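Local coordinates for protein phosphodiesterase (Candida albicans, PDB 6CPU) that belongs to the cyclic nucleotide phosphodiesterase family, with a mostly helical fold of the HD type that holds a zinc and a magnesium ion, at residues Asn126-Val131 and Ile498-Thr503; Leu211-Gly216 and Val313-Thr318; Pro336-Gly341 and Thr402-Ser407; Ser473-Met478 and Arg516-Ile521. All blocks are in the same frame, centred on the assembly; numbering follows the deposited sequence.

In the fold
The four contacts lie far out, their centres about 23 to 24 Å from the chain's centre, and none touches another. Contact 1 lies on the opposite side of that centre from contacts 2 and 3; its centre is about 46 Å from that of contact 3. Contacts 2 and 3 are nested in the loop that contact 1 closes, but contact 4 alternates with contact 1 along the chain. Nearest atoms of contacts 2 and 4 are about 11 Å apart. The zinc is held by His278, His349, Asp350 and Asp462. Segment 336-341 of contact 3 lies on helix 336-348, which runs up to His349. In contact 4, Trp476 packs on helix 276-292, which carries His278.

Contact 1. Residues Asn126-Val131 and Ile498-Thr503; sequences NRISRV and IDLDFT
Asn126 has its CG anti to the backbone N (chi1 175°), which puts Asn126 CG 3.9 Å from Phe502 CD1. The CB bond of Phe502 does not aim at the helix, but its ring still brings CD1 against Asn126 and Ser129. The two flat groups stand steeply to each other, with planes 83° apart. Asn126 OD1 is 3.7 Å from Phe502 CD1, and Asn126 CB packs against Phe502 O at 3.6 Å. Ser129 CB, further along the helix, also meets Phe502 CD1. A second patch is apolar: Ile128 CG1 lies 4.0 Å from Leu500 CD1, and these side chains cross at about a right angle. Leu500 CB in turn sits over one face of the Phe502 ring, toward its rim. One water accepts from Asn126 N at 2.8 Å and donates to Phe502 O. Asn126 OD1 takes Ser129 N at 3.1 Å, in the carbonyl plane and on a lone pair, and takes a weak bond from Ile128 N. Within the loop, Asp501 OD1 accepts from both Thr503 N and Thr503 OG1, the former bond forming an Asx turn. Asn126 ND2 bonds the loop directly, at Lys504 O, and the backbone N does so through the water. The loop between helices 470-495 and 515-521 thus packs against the capped N-terminus of helix 127-135, where Asn126 is the N-cap.

Contact 2. Residues Leu211-Gly216 and Val313-Thr318; sequences LCYAVG and VHDKHT. Unlike the reference sequence in segment 313-318: Lys316 (reference Thr).
Tyr213 joins helix 205-216 to the loop before helix 336-348, in the helical fold of the phosphodiesterase family. Val313 makes a CH-pi contact with the ring, while Asp315 forms an Asx turn inside the loop. Tyr213 CB starts beside the backbone, 3.6 Å from Val313 O. CG stays near that oxygen, and CD1 comes closer, at 3.4 Å from Val313 O. Val313 CG1 sits over the middle of one face, with CD2 and CE2 slightly nearest. This methyl is 3.5 Å from the centroid of the Tyr213 ring and only 6° off its normal. CE1 faces the carboxylate of Asp315, whose CG lies in plane at the ring edge. At the tip, Tyr213 OH donates to Asp315 OD2 over 2.5 Å, a short bond. The ring and carboxylate planes are 70° apart. Earlier on the helix, Cys212 SG lies 3.5 Å from Thr318 O, which also bonds Tyr232 OH. The backbone of Asp315 is held too, since its N bonds to Ser209 OG. The acid uses both oxygens, each met from above the carboxylate plane: OD2 takes the phenol, and Asp315 OD1 takes His317 N at 3.0 Å, closing the Asx turn.

Contact 3. Residues Pro336-Gly341 and Thr402-Ser407; sequences PIQTLG and TIEEKS
Ile403 O is gripped by two side-chain amides. Gln338 NE2 donates to it over 3.1 Å with an N-H...O angle of 148°. The second donor is ND2 of Asn335, the residue just before helix 336-348. The glutamine N-H does not come in flat: NE2 stands above the carbonyl plane of Ile403, 49° out of it. The oxygen is in turn tilted somewhat from the amide plane of Gln338. Gln338 CG is anti to its carbonyl carbon (chi1 -65°), and the chain runs extended beyond it to put NE2 at the loop. On the way, Gln338 CG passes Ile403 CB at 3.9 Å. The same NE2 lies 3.6 Å from Glu404 CG, where the two side chains cross obliquely. Ile337 meets the same carbonyl with a methyl: its CG2 is 3.4 Å from Ile403 O. Its other branch reaches back, with Ile337 CD1 at 3.9 Å from Thr402 O.

In the mostly helical, HD-type phosphodiesterase fold, this joins the first turn of helix 336-348 to the loop between helices 396-400 and 411-421. Helix 446-462 packs against both segments: Gln338 touches its His446 and Val450, Ile403 its Asp447. Ile337 and Ile403 both pack on Ile411 of helix 411-421.

Asn335 has a second task, because its OD1 accepts from Gln338 N. The loop is also braced from within. Thr402 OG1 donates to Glu404 O over 3.0 Å, again from above the carbonyl plane. The same Glu404 O takes a weak bond from Ser407 N.

Contact 4. Residues Ser473-Met478 and Arg516-Ile521; sequences SAQWAM and REILEI
The flat carboxamide of Gln475 turns to Pro512 O, to which its NE2 donates, and leaves the contact with Ile518 to the chain behind it. There the two side chains cross at about a right angle. The atoms that touch are Gln475 CG and Ile518 CD1, 3.7 Å apart. Ile518 has the largest share of the packing. Its CG1 is anti to the carbonyl carbon (chi1 -66°). CD1 beyond it reaches Ala474 CB at 4.1 Å as well as the glutamine. The CG2 branch lies near Ala474 O and, more loosely, Met478 SD. Met478 is extended along its whole length, and its CE ends 4.2 Å from Ile521 CG2. The contact is largely apolar, the approach of Ile518 CG2 to Ala474 O being an exception. The two short helix segments run nearly the same way, at 28°, and their axes come within 10.2 Å. Ala477 and Ile518 also pack on Ile525 of helix 525-547. This is plain helix-to-helix packing in the mostly helical fold of an HD-type phosphodiesterase: short helix 515-521 lies against long helix 470-495, whose Trp476 touches the zinc-site helix 276-292.

Contact 1. Residues Asn126-Val131 and Ile498-Thr503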
loop_
_atom_site.group_PDB
_atom_site.type_symbol
_atom_site.label_atom_id
_atom_site.label_comp_id
_atom_site.label_asym_id
_atom_site.label_seq_id
_atom_site.Cartn_x
_atom_site.Cartn_y
_atom_site.Cartn_z
ATOM N N ASN A 126 17.386 -8.274 10.778
ATOM C CA ASN A 126 17.429 -6.844 11.056
ATOM C C ASN A 126 16.814 -6.009 9.939
ATOM O O ASN A 126 17.044 -6.266 8.752
ATOM C CB ASN A 126 18.881 -6.402 11.317
ATOM C CG ASN A 126 19.015 -4.903 11.498
ATOM O OD1 ASN A 126 19.131 -4.158 10.530
ATOM N ND2 ASN A 126 19.028 -4.452 12.756
ATOM N N ARG A 127 16.008 -5.031 10.344
ATOM C CA ARG A 127 15.270 -4.144 9.443
ATOM C C ARG A 127 16.154 -3.430 8.440
ATOM O O ARG A 127 15.803 -3.300 7.265
ATOM C CB ARG A 127 14.474 -3.130 10.277
ATOM C CG ARG A 127 13.881 -1.942 9.541
ATOM C CD ARG A 127 12.714 -2.301 8.629
ATOM N NE ARG A 127 12.320 -1.151 7.831
ATOM C CZ ARG A 127 11.452 -1.172 6.820
ATOM N NH1 ARG A 127 10.831 -2.295 6.468
ATOM N NH2 ARG A 127 11.197 -0.058 6.164
ATOM N N ILE A 128 17.318 -2.973 8.888
ATOM C CA ILE A 128 18.192 -2.226 8.007
ATOM C C ILE A 128 18.819 -3.167 6.988
ATOM O O ILE A 128 18.951 -2.802 5.820
ATOM C CB ILE A 128 19.278 -1.443 8.796
ATOM C CG1 ILE A 128 18.618 -0.545 9.856
ATOM C CG2 ILE A 128 20.140 -0.622 7.858
ATOM C CD1 ILE A 128 17.703 0.541 9.345
ATOM N N SER A 129 19.176 -4.375 7.416
ATOM C CA SER A 129 19.626 -5.426 6.495
ATOM C C SER A 129 18.547 -5.720 5.430
ATOM O O SER A 129 18.852 -5.857 4.238
ATOM C CB SER A 129 19.931 -6.702 7.270
ATOM O OG SER A 129 20.496 -7.718 6.458
ATOM N N ARG A 130 17.307 -5.835 5.883
ATOM C CA ARG A 130 16.184 -6.173 4.983
ATOM C C ARG A 130 15.985 -5.127 3.884
ATOM O O ARG A 130 15.804 -5.467 2.707
ATOM C CB ARG A 130 14.894 -6.348 5.760
ATOM C CG ARG A 130 14.810 -7.622 6.572
ATOM C CD ARG A 130 13.397 -7.915 7.055
ATOM N NE ARG A 130 12.828 -6.906 7.944
ATOM C CZ ARG A 130 13.048 -6.817 9.255
ATOM N NH1 ARG A 130 13.887 -7.641 9.875
ATOM N NH2 ARG A 130 12.429 -5.859 9.944
ATOM N N VAL A 131 16.024 -3.853 4.257
ATOM C CA VAL A 131 15.849 -2.770 3.302
ATOM C C VAL A 131 17.013 -2.769 2.304
ATOM O O VAL A 131 16.811 -2.556 1.118
ATOM C CB VAL A 131 15.686 -1.399 4.007
ATOM C CG1 VAL A 131 15.614 -0.273 2.987
ATOM C CG2 VAL A 131 14.454 -1.391 4.911
ATOM N N ILE A 498 28.897 3.309 10.655
ATOM C CA ILE A 498 28.324 2.686 11.842
ATOM C C ILE A 498 28.324 1.167 11.701
ATOM O O ILE A 498 28.137 0.630 10.595
ATOM C CB ILE A 498 26.897 3.205 12.111
ATOM C CG1 ILE A 498 26.428 2.796 13.509
ATOM C CG2 ILE A 498 25.918 2.705 11.047
ATOM C CD1 ILE A 498 25.211 3.563 13.975
ATOM N N ASP A 499 28.561 0.477 12.812
ATOM C CA ASP A 499 28.552 -0.972 12.840
ATOM C C ASP A 499 27.372 -1.438 13.693
ATOM O O ASP A 499 27.371 -1.274 14.919
ATOM C CB ASP A 499 29.879 -1.518 13.376
ATOM C CG ASP A 499 31.036 -1.297 12.411
ATOM O OD1 ASP A 499 31.034 -1.894 11.323
ATOM O OD2 ASP A 499 31.971 -0.534 12.741
ATOM N N LEU A 500 26.359 -1.993 13.021
ATOM C CA LEU A 500 25.140 -2.444 13.679
ATOM C C LEU A 500 25.208 -3.910 14.043
ATOM O O LEU A 500 25.923 -4.689 13.410
ATOM C CB LEU A 500 23.920 -2.219 12.770
ATOM C CG LEU A 500 23.441 -0.795 12.521
ATOM C CD1 LEU A 500 22.174 -0.831 11.682
ATOM C CD2 LEU A 500 23.186 -0.045 13.818
ATOM N N ASP A 501 24.444 -4.286 15.066
ATOM C CA ASP A 501 24.276 -5.672 15.449
ATOM C C ASP A 501 23.128 -6.244 14.616
ATOM O O ASP A 501 21.961 -5.985 14.910
ATOM C CB ASP A 501 23.934 -5.785 16.938
ATOM C CG ASP A 501 23.780 -7.222 17.401
ATOM O OD1 ASP A 501 23.827 -8.155 16.566
ATOM O OD2 ASP A 501 23.600 -7.430 18.626
ATOM N N PHE A 502 23.457 -7.015 13.586
ATOM C CA PHE A 502 22.412 -7.493 12.658
ATOM C C PHE A 502 21.661 -8.725 13.171
ATOM O O PHE A 502 20.726 -9.205 12.508
ATOM C CB PHE A 502 23.015 -7.713 11.259
ATOM C CG PHE A 502 23.450 -6.441 10.603
ATOM C CD1 PHE A 502 22.519 -5.579 10.050
ATOM C CD2 PHE A 502 24.791 -6.078 10.572
ATOM C CE1 PHE A 502 22.908 -4.396 9.459
ATOM C CE2 PHE A 502 25.186 -4.898 9.976
ATOM C CZ PHE A 502 24.245 -4.053 9.418
ATOM N N THR A 503 22.044 -9.221 14.353
ATOM C CA THR A 503 21.342 -10.321 15.003
ATOM C C THR A 503 20.105 -9.861 15.781
ATOM O O THR A 503 19.389 -10.695 16.322
ATOM C CB THR A 503 22.257 -11.093 15.993
ATOM O OG1 THR A 503 22.502 -10.287 17.153
ATOM C CG2 THR A 503 23.570 -11.476 15.352
HETATM O O HOH W 1 19.917 -9.083 9.792
#

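Contact 2. Residues Leu211-Gly216 and Val313-Thr318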
loop_
_atom_site.group_PDB
_atom_site.type_symbol
_atom_site.label_atom_id
_atom_site.label_comp_id
_atom_site.label_asym_id
_atom_site.label_seq_id
_atom_site.Cartn_x
_atom_site.Cartn_y
_atom_site.Cartn_z
ATOM N N LEU A 211 -16.064 0.692 11.444
ATOM C CA LEU A 211 -15.193 0.997 10.310
ATOM C C LEU A 211 -15.901 1.861 9.270
ATOM O O LEU A 211 -15.270 2.724 8.657
ATOM C CB LEU A 211 -14.611 -0.290 9.703
ATOM C CG LEU A 211 -13.693 -1.065 10.664
ATOM C CD1 LEU A 211 -13.162 -2.348 10.027
ATOM C CD2 LEU A 211 -12.535 -0.228 11.210
ATOM N N CYS A 212 -17.212 1.667 9.096
ATOM C CA CYS A 212 -18.006 2.536 8.230
ATOM C C CYS A 212 -17.875 3.990 8.673
ATOM O O CYS A 212 -17.562 4.859 7.862
ATOM C CB CYS A 212 -19.475 2.127 8.244
ATOM S SG CYS A 212 -19.856 0.550 7.469
ATOM N N TYR A 213 -18.092 4.238 9.962
ATOM C CA TYR A 213 -17.979 5.594 10.528
ATOM C C TYR A 213 -16.555 6.131 10.539
ATOM O O TYR A 213 -16.366 7.328 10.340
ATOM C CB TYR A 213 -18.588 5.684 11.933
ATOM C CG TYR A 213 -20.093 5.696 11.895
ATOM C CD1 TYR A 213 -20.826 4.513 12.016
ATOM C CD2 TYR A 213 -20.788 6.885 11.688
ATOM C CE1 TYR A 213 -22.208 4.520 11.947
ATOM C CE2 TYR A 213 -22.166 6.901 11.617
ATOM C CZ TYR A 213 -22.872 5.722 11.757
ATOM O OH TYR A 213 -24.250 5.743 11.685
ATOM N N ALA A 214 -15.563 5.275 10.785
ATOM C CA ALA A 214 -14.150 5.684 10.624
ATOM C C ALA A 214 -13.885 6.187 9.197
ATOM O O ALA A 214 -13.365 7.295 8.997
ATOM C CB ALA A 214 -13.205 4.539 10.997
ATOM N N VAL A 215 -14.278 5.397 8.198
ATOM C CA VAL A 215 -14.169 5.819 6.803
ATOM C C VAL A 215 -14.901 7.162 6.579
ATOM O O VAL A 215 -14.490 7.986 5.761
ATOM C CB VAL A 215 -14.705 4.724 5.862
ATOM C CG1 VAL A 215 -14.901 5.239 4.451
ATOM C CG2 VAL A 215 -13.739 3.539 5.846
ATOM N N GLY A 216 -15.979 7.365 7.330
ATOM C CA GLY A 216 -16.738 8.599 7.291
ATOM C C GLY A 216 -16.081 9.854 7.831
ATOM O O GLY A 216 -16.498 10.934 7.457
ATOM N N VAL A 313 -18.143 5.613 16.609
ATOM C CA VAL A 313 -19.587 5.514 16.449
ATOM C C VAL A 313 -19.940 4.211 15.756
ATOM O O VAL A 313 -19.173 3.723 14.926
ATOM C CB VAL A 313 -20.090 6.682 15.585
ATOM C CG1 VAL A 313 -21.571 6.544 15.241
ATOM C CG2 VAL A 313 -19.795 7.991 16.285
ATOM N N HIS A 314 -21.090 3.640 16.102
ATOM C CA HIS A 314 -21.643 2.536 15.320
ATOM C C HIS A 314 -23.160 2.453 15.385
ATOM O O HIS A 314 -23.793 3.066 16.251
ATOM C CB HIS A 314 -21.003 1.198 15.713
ATOM C CG HIS A 314 -21.550 0.579 16.959
ATOM N ND1 HIS A 314 -20.967 0.756 18.194
ATOM C CD2 HIS A 314 -22.596 -0.260 17.154
ATOM C CE1 HIS A 314 -21.638 0.068 19.099
ATOM N NE2 HIS A 314 -22.633 -0.554 18.494
ATOM N N ASP A 315 -23.716 1.699 14.437
ATOM C CA ASP A 315 -25.153 1.442 14.343
ATOM C C ASP A 315 -25.357 0.038 13.751
ATOM O O ASP A 315 -24.482 -0.818 13.914
ATOM C CB ASP A 315 -25.831 2.540 13.522
ATOM C CG ASP A 315 -25.317 2.622 12.101
ATOM O OD1 ASP A 315 -24.621 1.685 11.640
ATOM O OD2 ASP A 315 -25.609 3.635 11.434
ATOM N N LYS A 316 -26.490 -0.222 13.086
ATOM C CA LYS A 316 -26.776 -1.582 12.595
ATOM C C LYS A 316 -26.229 -1.895 11.194
ATOM O O LYS A 316 -26.307 -3.034 10.753
ATOM C CB LYS A 316 -28.287 -1.898 12.649
ATOM C CG LYS A 316 -29.178 -1.092 11.707
ATOM C CD LYS A 316 -30.516 -1.803 11.493
ATOM C CE LYS A 316 -31.624 -0.855 11.054
ATOM N NZ LYS A 316 -31.306 -0.144 9.786
ATOM N N HIS A 317 -25.675 -0.903 10.504
ATOM C CA HIS A 317 -25.227 -1.097 9.122
ATOM C C HIS A 317 -23.765 -1.551 9.090
ATOM O O HIS A 317 -22.961 -1.061 9.875
ATOM C CB HIS A 317 -25.378 0.195 8.336
ATOM C CG HIS A 317 -26.767 0.750 8.352
ATOM N ND1 HIS A 317 -27.807 0.156 7.674
ATOM C CD2 HIS A 317 -27.286 1.839 8.961
ATOM C CE1 HIS A 317 -28.909 0.858 7.863
ATOM N NE2 HIS A 317 -28.622 1.880 8.645
ATOM N N THR A 318 -23.438 -2.488 8.199
ATOM C CA THR A 318 -22.049 -2.959 8.034
ATOM C C THR A 318 -21.402 -2.497 6.726
ATOM O O THR A 318 -20.222 -2.773 6.498
ATOM C CB THR A 318 -21.948 -4.501 8.105
ATOM O OG1 THR A 318 -22.810 -5.090 7.121
ATOM C CG2 THR A 318 -22.326 -4.992 9.491
#

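Contact 3. Residues Pro336-Gly341 and Thr402-Ser407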
loop_
_atom_site.group_PDB
_atom_site.type_symbol
_atom_site.label_atom_id
_atom_site.label_comp_id
_atom_site.label_asym_id
_atom_site.label_seq_id
_atom_site.Cartn_x
_atom_site.Cartn_y
_atom_site.Cartn_z
ATOM N N PRO A 336 -18.097 8.224 -12.960
ATOM C CA PRO A 336 -17.994 7.068 -12.049
ATOM C C PRO A 336 -16.815 6.114 -12.297
ATOM O O PRO A 336 -16.162 5.709 -11.330
ATOM C CB PRO A 336 -19.324 6.338 -12.256
ATOM C CG PRO A 336 -20.279 7.431 -12.639
ATOM C CD PRO A 336 -19.469 8.358 -13.501
ATOM N N ILE A 337 -16.543 5.754 -13.550
ATOM C CA ILE A 337 -15.414 4.852 -13.834
ATOM C C ILE A 337 -14.063 5.529 -13.595
ATOM O O ILE A 337 -13.134 4.892 -13.099
ATOM C CB ILE A 337 -15.490 4.195 -15.233
ATOM C CG1 ILE A 337 -14.519 3.008 -15.300
ATOM C CG2 ILE A 337 -15.206 5.196 -16.347
ATOM C CD1 ILE A 337 -14.789 2.068 -16.453
ATOM N N GLN A 338 -13.960 6.817 -13.915
ATOM C CA GLN A 338 -12.767 7.603 -13.614
ATOM C C GLN A 338 -12.566 7.766 -12.109
ATOM O O GLN A 338 -11.432 7.796 -11.623
ATOM C CB GLN A 338 -12.856 8.990 -14.244
ATOM C CG GLN A 338 -12.863 8.983 -15.760
ATOM C CD GLN A 338 -13.560 10.202 -16.343
ATOM O OE1 GLN A 338 -13.733 11.222 -15.668
ATOM N NE2 GLN A 338 -13.981 10.093 -17.596
ATOM N N THR A 339 -13.669 7.907 -11.380
ATOM C CA THR A 339 -13.627 7.978 -9.923
ATOM C C THR A 339 -13.086 6.652 -9.351
ATOM O O THR A 339 -12.238 6.659 -8.462
ATOM C CB THR A 339 -15.032 8.280 -9.345
ATOM O OG1 THR A 339 -15.482 9.552 -9.831
ATOM C CG2 THR A 339 -15.010 8.304 -7.833
ATOM N N LEU A 340 -13.582 5.533 -9.872
ATOM C CA LEU A 340 -13.102 4.201 -9.468
ATOM C C LEU A 340 -11.617 4.037 -9.806
ATOM O O LEU A 340 -10.842 3.546 -8.987
ATOM C CB LEU A 340 -13.908 3.086 -10.133
ATOM C CG LEU A 340 -13.492 1.642 -9.803
ATOM C CD1 LEU A 340 -13.578 1.374 -8.314
ATOM C CD2 LEU A 340 -14.331 0.626 -10.568
ATOM N N GLY A 341 -11.228 4.471 -11.004
ATOM C CA GLY A 341 -9.826 4.444 -11.426
ATOM C C GLY A 341 -8.903 5.227 -10.513
ATOM O O GLY A 341 -7.785 4.789 -10.234
ATOM N N THR A 402 -12.243 1.744 -20.825
ATOM C CA THR A 402 -11.820 3.070 -21.250
ATOM C C THR A 402 -12.527 4.100 -20.373
ATOM O O THR A 402 -13.546 3.787 -19.756
ATOM C CB THR A 402 -12.125 3.284 -22.749
ATOM O OG1 THR A 402 -13.506 2.998 -23.007
ATOM C CG2 THR A 402 -11.270 2.356 -23.596
ATOM N N ILE A 403 -11.979 5.309 -20.292
ATOM C CA ILE A 403 -12.513 6.324 -19.376
ATOM C C ILE A 403 -13.901 6.855 -19.761
ATOM O O ILE A 403 -14.597 7.412 -18.915
ATOM C CB ILE A 403 -11.555 7.520 -19.183
ATOM C CG1 ILE A 403 -11.288 8.256 -20.503
ATOM C CG2 ILE A 403 -10.246 7.069 -18.546
ATOM C CD1 ILE A 403 -10.798 9.665 -20.283
ATOM N N GLU A 404 -14.261 6.717 -21.036
ATOM C CA GLU A 404 -15.614 6.992 -21.531
ATOM C C GLU A 404 -15.851 6.132 -22.758
ATOM O O GLU A 404 -14.897 5.642 -23.361
ATOM C CB GLU A 404 -15.781 8.467 -21.893
ATOM C CG GLU A 404 -15.717 9.393 -20.696
ATOM C CD GLU A 404 -16.332 10.747 -20.950
ATOM O OE1 GLU A 404 -16.225 11.260 -22.088
ATOM O OE2 GLU A 404 -16.910 11.302 -19.994
ATOM N N GLU A 405 -17.111 5.954 -23.145
ATOM C CA GLU A 405 -17.431 5.136 -24.320
ATOM C C GLU A 405 -16.698 5.613 -25.580
ATOM O O GLU A 405 -16.291 4.795 -26.401
ATOM C CB GLU A 405 -18.942 5.099 -24.578
ATOM C CG GLU A 405 -19.720 4.304 -23.541
ATOM C CD GLU A 405 -21.135 3.968 -23.986
ATOM O OE1 GLU A 405 -21.740 4.760 -24.743
ATOM O OE2 GLU A 405 -21.646 2.905 -23.569
ATOM N N LYS A 406 -16.523 6.928 -25.713
ATOM C CA LYS A 406 -15.894 7.525 -26.895
ATOM C C LYS A 406 -14.361 7.432 -26.874
ATOM O O LYS A 406 -13.731 7.213 -27.910
ATOM C CB LYS A 406 -16.304 8.997 -27.014
ATOM C CG LYS A 406 -16.106 9.577 -28.407
ATOM C CD LYS A 406 -15.951 11.091 -28.385
ATOM C CE LYS A 406 -15.627 11.625 -29.775
ATOM N NZ LYS A 406 -15.121 13.024 -29.734
ATOM N N SER A 407 -13.775 7.605 -25.692
ATOM C CA SER A 407 -12.326 7.692 -25.538
ATOM C C SER A 407 -11.625 6.354 -25.746
ATOM O O SER A 407 -12.199 5.295 -25.515
ATOM C CB SER A 407 -11.983 8.234 -24.147
ATOM O OG SER A 407 -10.587 8.359 -23.975
#

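Contact 4. Residues Ser473-Met478 and Arg516-Ile521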
loop_
_atom_site.group_PDB
_atom_site.type_symbol
_atom_site.label_atom_id
_atom_site.label_comp_id
_atom_site.label_asym_id
_atom_site.label_seq_id
_atom_site.Cartn_x
_atom_site.Cartn_y
_atom_site.Cartn_z
ATOM N N SER A 473 -2.548 14.373 12.393
ATOM C CA SER A 473 -1.450 14.896 11.584
ATOM C C SER A 473 -0.132 14.678 12.289
ATOM O O SER A 473 0.858 14.318 11.655
ATOM C CB SER A 473 -1.672 16.381 11.274
ATOM O OG SER A 473 -0.720 16.879 10.344
ATOM N N ALA A 474 -0.121 14.868 13.606
ATOM C CA ALA A 474 1.081 14.665 14.406
ATOM C C ALA A 474 1.495 13.199 14.485
ATOM O O ALA A 474 2.683 12.897 14.497
ATOM C CB ALA A 474 0.885 15.211 15.814
ATOM N N GLN A 475 0.522 12.298 14.575
ATOM C CA GLN A 475 0.817 10.855 14.618
ATOM C C GLN A 475 1.550 10.432 13.345
ATOM O O GLN A 475 2.520 9.692 13.406
ATOM C CB GLN A 475 -0.472 10.042 14.760
ATOM C CG GLN A 475 -1.122 10.131 16.133
ATOM C CD GLN A 475 -2.402 9.330 16.223
ATOM O OE1 GLN A 475 -3.206 9.312 15.289
ATOM N NE2 GLN A 475 -2.609 8.682 17.354
ATOM N N TRP A 476 1.075 10.917 12.205
ATOM C CA TRP A 476 1.724 10.663 10.911
ATOM C C TRP A 476 3.141 11.235 10.866
ATOM O O TRP A 476 4.056 10.592 10.375
ATOM C CB TRP A 476 0.901 11.254 9.767
ATOM C CG TRP A 476 -0.282 10.425 9.382
ATOM C CD1 TRP A 476 -1.607 10.748 9.518
ATOM C CD2 TRP A 476 -0.247 9.129 8.788
ATOM N NE1 TRP A 476 -2.396 9.727 9.042
ATOM C CE2 TRP A 476 -1.587 8.721 8.590
ATOM C CE3 TRP A 476 0.786 8.269 8.407
ATOM C CZ2 TRP A 476 -1.915 7.488 8.028
ATOM C CZ3 TRP A 476 0.452 7.040 7.842
ATOM C CH2 TRP A 476 -0.884 6.662 7.670
ATOM N N ALA A 477 3.319 12.450 11.387
ATOM C CA ALA A 477 4.637 13.081 11.423
ATOM C C ALA A 477 5.642 12.232 12.177
ATOM O O ALA A 477 6.812 12.144 11.800
ATOM C CB ALA A 477 4.548 14.470 12.050
ATOM N N MET A 478 5.186 11.614 13.258
ATOM C CA MET A 478 6.013 10.727 14.039
ATOM C C MET A 478 6.473 9.482 13.269
ATOM O O MET A 478 7.648 9.118 13.312
ATOM C CB MET A 478 5.244 10.291 15.284
ATOM C CG MET A 478 5.940 9.227 16.096
ATOM S SD MET A 478 5.293 9.194 17.772
ATOM C CE MET A 478 6.233 7.838 18.446
ATOM N N ARG A 516 -0.006 15.542 23.243
ATOM C CA ARG A 516 0.909 15.858 24.338
ATOM C C ARG A 516 2.071 14.865 24.421
ATOM O O ARG A 516 3.237 15.273 24.437
ATOM C CB ARG A 516 0.146 15.886 25.671
ATOM C CG ARG A 516 0.918 16.483 26.836
ATOM C CD ARG A 516 0.077 16.482 28.104
ATOM N NE ARG A 516 0.776 17.110 29.227
ATOM C CZ ARG A 516 0.331 17.138 30.484
ATOM N NH1 ARG A 516 -0.828 16.568 30.811
ATOM N NH2 ARG A 516 1.052 17.738 31.424
ATOM N N GLU A 517 1.762 13.570 24.464
ATOM C CA GLU A 517 2.810 12.551 24.619
ATOM C C GLU A 517 3.692 12.443 23.374
ATOM O O GLU A 517 4.871 12.095 23.478
ATOM C CB GLU A 517 2.225 11.178 24.966
ATOM C CG GLU A 517 3.224 10.271 25.682
ATOM C CD GLU A 517 2.878 8.793 25.596
ATOM O OE1 GLU A 517 1.674 8.455 25.549
ATOM O OE2 GLU A 517 3.822 7.967 25.586
ATOM N N ILE A 518 3.119 12.742 22.208
ATOM C CA ILE A 518 3.873 12.754 20.953
ATOM C C ILE A 518 4.969 13.822 21.005
ATOM O O ILE A 518 6.124 13.557 20.658
ATOM C CB ILE A 518 2.958 13.019 19.729
ATOM C CG1 ILE A 518 1.980 11.855 19.522
ATOM C CG2 ILE A 518 3.794 13.231 18.469
ATOM C CD1 ILE A 518 0.903 12.135 18.494
ATOM N N LEU A 519 4.603 15.021 21.454
ATOM C CA LEU A 519 5.543 16.142 21.500
ATOM C C LEU A 519 6.658 15.940 22.528
ATOM O O LEU A 519 7.743 16.488 22.370
ATOM C CB LEU A 519 4.811 17.458 21.766
ATOM C CG LEU A 519 3.728 17.849 20.752
ATOM C CD1 LEU A 519 2.956 19.067 21.237
ATOM C CD2 LEU A 519 4.309 18.102 19.370
ATOM N N GLU A 520 6.404 15.153 23.567
ATOM C CA GLU A 520 7.447 14.863 24.548
ATOM C C GLU A 520 8.397 13.763 24.075
ATOM O O GLU A 520 9.582 13.792 24.407
ATOM C CB GLU A 520 6.845 14.504 25.908
ATOM C CG GLU A 520 7.865 14.533 27.045
ATOM C CD GLU A 520 7.415 15.366 28.235
ATOM O OE1 GLU A 520 6.257 15.199 28.676
ATOM O OE2 GLU A 520 8.220 16.187 28.731
ATOM N N ILE A 521 7.881 12.800 23.307
ATOM C CA ILE A 521 8.704 11.704 22.772
ATOM C C ILE A 521 9.682 12.222 21.714
ATOM O O ILE A 521 10.835 11.793 21.664
ATOM C CB ILE A 521 7.834 10.554 22.202
ATOM C CG1 ILE A 521 7.103 9.823 23.338
ATOM C CG2 ILE A 521 8.679 9.563 21.403
ATOM C CD1 ILE A 521 7.985 8.947 24.209
#